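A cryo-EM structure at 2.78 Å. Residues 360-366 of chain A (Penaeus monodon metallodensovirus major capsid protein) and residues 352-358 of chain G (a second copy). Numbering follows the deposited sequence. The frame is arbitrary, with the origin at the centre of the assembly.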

ATOM      1  N   GLY A 360     -38.036 -70.983 -19.348  1.00 15.89           N
ATOM      2  CA  GLY A 360     -37.265 -71.945 -18.595  1.00 15.89           C
ATOM      3  C   GLY A 360     -38.109 -72.946 -17.839  1.00 15.89           C
ATOM      4  O   GLY A 360     -39.333 -72.868 -17.765  1.00 15.89           O
ATOM      5  N   LYS A 361     -37.409 -73.918 -17.259  1.00 15.43           N
ATOM      6  CA  LYS A 361     -37.989 -74.925 -16.382  1.00 15.43           C
ATOM      7  C   LYS A 361     -39.081 -75.702 -17.103  1.00 15.43           C
ATOM      8  O   LYS A 361     -40.270 -75.410 -16.953  1.00 15.43           O
ATOM      9  CB  LYS A 361     -38.524 -74.306 -15.094  1.00 15.26           C
ATOM     10  CG  LYS A 361     -38.812 -75.354 -14.044  1.00 15.26           C
ATOM     11  CD  LYS A 361     -39.407 -74.800 -12.765  1.00 15.26           C
ATOM     12  CE  LYS A 361     -40.894 -74.554 -12.915  1.00 15.26           C
ATOM     13  NZ  LYS A 361     -41.510 -74.116 -11.640  1.00 15.26           N
ATOM     14  N   MET A 362     -38.679 -76.652 -17.941  1.00 14.27           N
ATOM     15  CA  MET A 362     -39.620 -77.459 -18.699  1.00 14.27           C
ATOM     16  C   MET A 362     -40.562 -78.293 -17.846  1.00 14.27           C
ATOM     17  O   MET A 362     -41.447 -78.940 -18.409  1.00 14.27           O
ATOM     18  CB  MET A 362     -38.870 -78.383 -19.645  1.00 15.24           C
ATOM     19  CG  MET A 362     -38.386 -77.709 -20.888  1.00 15.24           C
ATOM     20  SD  MET A 362     -37.669 -78.899 -22.009  1.00 15.24           S
ATOM     21  CE  MET A 362     -36.027 -78.932 -21.363  1.00 15.24           C
ATOM     22  N   SER A 363     -40.398 -78.334 -16.531  1.00 14.61           N
ATOM     23  CA  SER A 363     -41.301 -79.121 -15.708  1.00 14.61           C
ATOM     24  C   SER A 363     -41.652 -78.364 -14.443  1.00 14.61           C
ATOM     25  O   SER A 363     -40.933 -77.470 -14.010  1.00 14.61           O
ATOM     26  CB  SER A 363     -40.694 -80.463 -15.320  1.00 14.44           C
ATOM     27  OG  SER A 363     -39.591 -80.269 -14.464  1.00 14.44           O
ATOM     28  N   MET A 364     -42.765 -78.752 -13.838  1.00 14.70           N
ATOM     29  CA  MET A 364     -43.139 -78.276 -12.520  1.00 14.70           C
ATOM     30  C   MET A 364     -43.538 -79.473 -11.680  1.00 14.70           C
ATOM     31  O   MET A 364     -43.657 -80.594 -12.172  1.00 14.70           O
ATOM     32  CB  MET A 364     -44.281 -77.256 -12.566  1.00 17.02           C
ATOM     33  CG  MET A 364     -45.639 -77.834 -12.854  1.00 17.02           C
ATOM     34  SD  MET A 364     -46.879 -76.546 -12.757  1.00 17.02           S
ATOM     35  CE  MET A 364     -46.925 -76.285 -10.995  1.00 17.02           C
ATOM     36  N   LEU A 365     -43.728 -79.233 -10.399  1.00 14.47           N
ATOM     37  CA  LEU A 365     -44.021 -80.291  -9.447  1.00 14.47           C
ATOM     38  C   LEU A 365     -45.473 -80.092  -9.031  1.00 14.47           C
ATOM     39  O   LEU A 365     -45.811 -79.082  -8.410  1.00 14.47           O
ATOM     40  CB  LEU A 365     -43.050 -80.205  -8.277  1.00 13.45           C
ATOM     41  CG  LEU A 365     -42.637 -81.482  -7.579  1.00 13.45           C
ATOM     42  CD1 LEU A 365     -42.514 -82.580  -8.595  1.00 13.45           C
ATOM     43  CD2 LEU A 365     -41.301 -81.239  -6.948  1.00 13.45           C
ATOM     44  N   PHE A 366     -46.333 -81.035  -9.393  1.00 14.46           N
ATOM     45  CA  PHE A 366     -47.766 -80.793  -9.438  1.00 14.46           C
ATOM     46  C   PHE A 366     -48.494 -82.009  -8.888  1.00 14.46           C
ATOM     47  O   PHE A 366     -48.137 -83.140  -9.213  1.00 14.46           O
ATOM     48  CB  PHE A 366     -48.175 -80.505 -10.889  1.00 14.61           C
ATOM     49  CG  PHE A 366     -49.596 -80.096 -11.066  1.00 14.61           C
ATOM     50  CD1 PHE A 366     -49.968 -78.778 -10.908  1.00 14.61           C
ATOM     51  CD2 PHE A 366     -50.555 -81.015 -11.421  1.00 14.61           C
ATOM     52  CE1 PHE A 366     -51.265 -78.392 -11.084  1.00 14.61           C
ATOM     53  CE2 PHE A 366     -51.856 -80.629 -11.593  1.00 14.61           C
ATOM     54  CZ  PHE A 366     -52.208 -79.316 -11.425  1.00 14.61           C
TER
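Chain G, residues 352-358: RVDARNK

Contacts between protein copies need not depend on hydrogen bonds, and this pair of stretches from the Penaeus monodon metallodensovirus major capsid protein illustrates a contact made by packing alone. Chain A runs from a loop into a strand that begins at Ser A363; chain G, a loop at first, makes a 3-10 turn over residues 355-357. Chain G runs across chain A, neither parallel nor antiparallel to it. The turn is held by backbone hydrogen bonds from Asn G357 N to Asp G354 O (2.8 Å) and from Lys G358 N to Ala G355 O (3.2 Å); Arg G356 and Asn G357, in this turn, both touch chain A.

Gly A360 makes no contact. At Lys A361 the backbone has positive phi (58/79), and its CA-to-CB bond points toward chain G. Its CB lies 3.5 Å from Arg G356 NE, at the edge of the guanidinium and near its plane, while CG comes 4.2 Å from Asp G354 OD2. That aspartate is engaged within its own chain, where OD2 pairs with Arg G356 NH2 at 3.0 Å through charge alone. Farther out, Lys A361 NZ is 3.4 Å from Asn G357 ND2; both are donors, so this is packing without a hydrogen bond.

The CA-to-CB bond of Met A362 points away, and the path resumes in the extended strand. Here Asn G357 ND2 sits beside the backbone: it lies 3.7 Å from Ser A363 O, 3.4 Å from Met A364 CA and 3.6 Å from Leu A365 N. The CA-to-CB bond of Met A364 runs sideways and the end of its side chain leads away; CA is its closest atom to Asn G357.

At Leu A365 the CA-to-CB bond points toward chain G again, and its CA is 6.0 Å from Asn G357 CA. Its CD2 packs 3.6 Å from Val G353 CG1, an apolar contact, and 4.0 Å from Asn G357 CB. In all, 321 Å² is buried without one hydrogen bond between the stretches.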

ATOM      1  N   ARG G 352     -32.666 -82.245  -3.474  1.00 14.10           N
ATOM      2  CA  ARG G 352     -32.271 -82.483  -4.852  1.00 14.10           C
ATOM      3  C   ARG G 352     -33.378 -82.197  -5.850  1.00 14.10           C
ATOM      4  O   ARG G 352     -33.135 -82.267  -7.056  1.00 14.10           O
ATOM      5  CB  ARG G 352     -31.766 -83.913  -5.015  1.00 14.92           C
ATOM      6  CG  ARG G 352     -30.410 -84.108  -4.394  1.00 14.92           C
ATOM      7  CD  ARG G 352     -29.945 -85.528  -4.467  1.00 14.92           C
ATOM      8  NE  ARG G 352     -30.789 -86.417  -3.689  1.00 14.92           N
ATOM      9  CZ  ARG G 352     -30.552 -87.710  -3.539  1.00 14.92           C
ATOM     10  NH1 ARG G 352     -29.491 -88.254  -4.103  1.00 14.92           N
ATOM     11  NH2 ARG G 352     -31.369 -88.453  -2.816  1.00 14.92           N
ATOM     12  N   VAL G 353     -34.581 -81.874  -5.383  1.00 13.95           N
ATOM     13  CA  VAL G 353     -35.571 -81.257  -6.249  1.00 13.95           C
ATOM     14  C   VAL G 353     -35.078 -79.879  -6.659  1.00 13.95           C
ATOM     15  O   VAL G 353     -34.393 -79.194  -5.892  1.00 13.95           O
ATOM     16  CB  VAL G 353     -36.933 -81.195  -5.540  1.00 13.16           C
ATOM     17  CG1 VAL G 353     -37.872 -80.262  -6.247  1.00 13.16           C
ATOM     18  CG2 VAL G 353     -37.544 -82.562  -5.522  1.00 13.16           C
ATOM     19  N   ASP G 354     -35.388 -79.486  -7.889  1.00 14.06           N
ATOM     20  CA  ASP G 354     -35.010 -78.173  -8.387  1.00 14.06           C
ATOM     21  C   ASP G 354     -35.488 -77.087  -7.436  1.00 14.06           C
ATOM     22  O   ASP G 354     -36.622 -77.113  -6.959  1.00 14.06           O
ATOM     23  CB  ASP G 354     -35.611 -77.962  -9.774  1.00 15.62           C
ATOM     24  CG  ASP G 354     -35.124 -76.703 -10.436  1.00 15.62           C
ATOM     25  OD1 ASP G 354     -34.241 -76.023  -9.879  1.00 15.62           O
ATOM     26  OD2 ASP G 354     -35.628 -76.383 -11.525  1.00 15.62           O
ATOM     27  N   ALA G 355     -34.604 -76.130  -7.156  1.00 14.26           N
ATOM     28  CA  ALA G 355     -34.957 -75.045  -6.251  1.00 14.26           C
ATOM     29  C   ALA G 355     -36.140 -74.245  -6.770  1.00 14.26           C
ATOM     30  O   ALA G 355     -36.876 -73.648  -5.980  1.00 14.26           O
ATOM     31  CB  ALA G 355     -33.758 -74.130  -6.036  1.00 13.37           C
ATOM     32  N   ARG G 356     -36.333 -74.217  -8.086  1.00 14.67           N
ATOM     33  CA  ARG G 356     -37.477 -73.530  -8.661  1.00 14.67           C
ATOM     34  C   ARG G 356     -38.772 -74.278  -8.410  1.00 14.67           C
ATOM     35  O   ARG G 356     -39.845 -73.674  -8.467  1.00 14.67           O
ATOM     36  CB  ARG G 356     -37.267 -73.343 -10.158  1.00 15.34           C
ATOM     37  CG  ARG G 356     -36.097 -72.461 -10.504  1.00 15.34           C
ATOM     38  CD  ARG G 356     -36.124 -72.091 -11.962  1.00 15.34           C
ATOM     39  NE  ARG G 356     -36.044 -73.265 -12.820  1.00 15.34           N
ATOM     40  CZ  ARG G 356     -34.912 -73.810 -13.236  1.00 15.34           C
ATOM     41  NH1 ARG G 356     -33.757 -73.281 -12.877  1.00 15.34           N
ATOM     42  NH2 ARG G 356     -34.933 -74.877 -14.011  1.00 15.34           N
ATOM     43  N   ASN G 357     -38.694 -75.574  -8.145  1.00 14.34           N
ATOM     44  CA  ASN G 357     -39.846 -76.374  -7.774  1.00 14.34           C
ATOM     45  C   ASN G 357     -40.075 -76.404  -6.281  1.00 14.34           C
ATOM     46  O   ASN G 357     -40.893 -77.190  -5.822  1.00 14.34           O
ATOM     47  CB  ASN G 357     -39.706 -77.807  -8.283  1.00 14.58           C
ATOM     48  CG  ASN G 357     -39.798 -77.898  -9.768  1.00 14.58           C
ATOM     49  OD1 ASN G 357     -39.016 -78.584 -10.409  1.00 14.58           O
ATOM     50  ND2 ASN G 357     -40.755 -77.191 -10.335  1.00 14.58           N
ATOM     51  N   LYS G 358     -39.329 -75.626  -5.515  1.00 15.06           N
ATOM     52  CA  LYS G 358     -39.519 -75.498  -4.081  1.00 15.06           C
ATOM     53  C   LYS G 358     -39.736 -74.028  -3.772  1.00 15.06           C
ATOM     54  O   LYS G 358     -39.083 -73.164  -4.358  1.00 15.06           O
ATOM     55  CB  LYS G 358     -38.308 -76.020  -3.306  1.00 13.99           C
ATOM     56  CG  LYS G 358     -38.018 -77.488  -3.512  1.00 13.99           C
ATOM     57  CD  LYS G 358     -36.897 -77.965  -2.618  1.00 13.99           C
ATOM     58  CE  LYS G 358     -35.552 -77.368  -2.927  1.00 13.99           C
ATOM     59  NZ  LYS G 358     -34.989 -77.868  -4.186  1.00 13.99           N
TER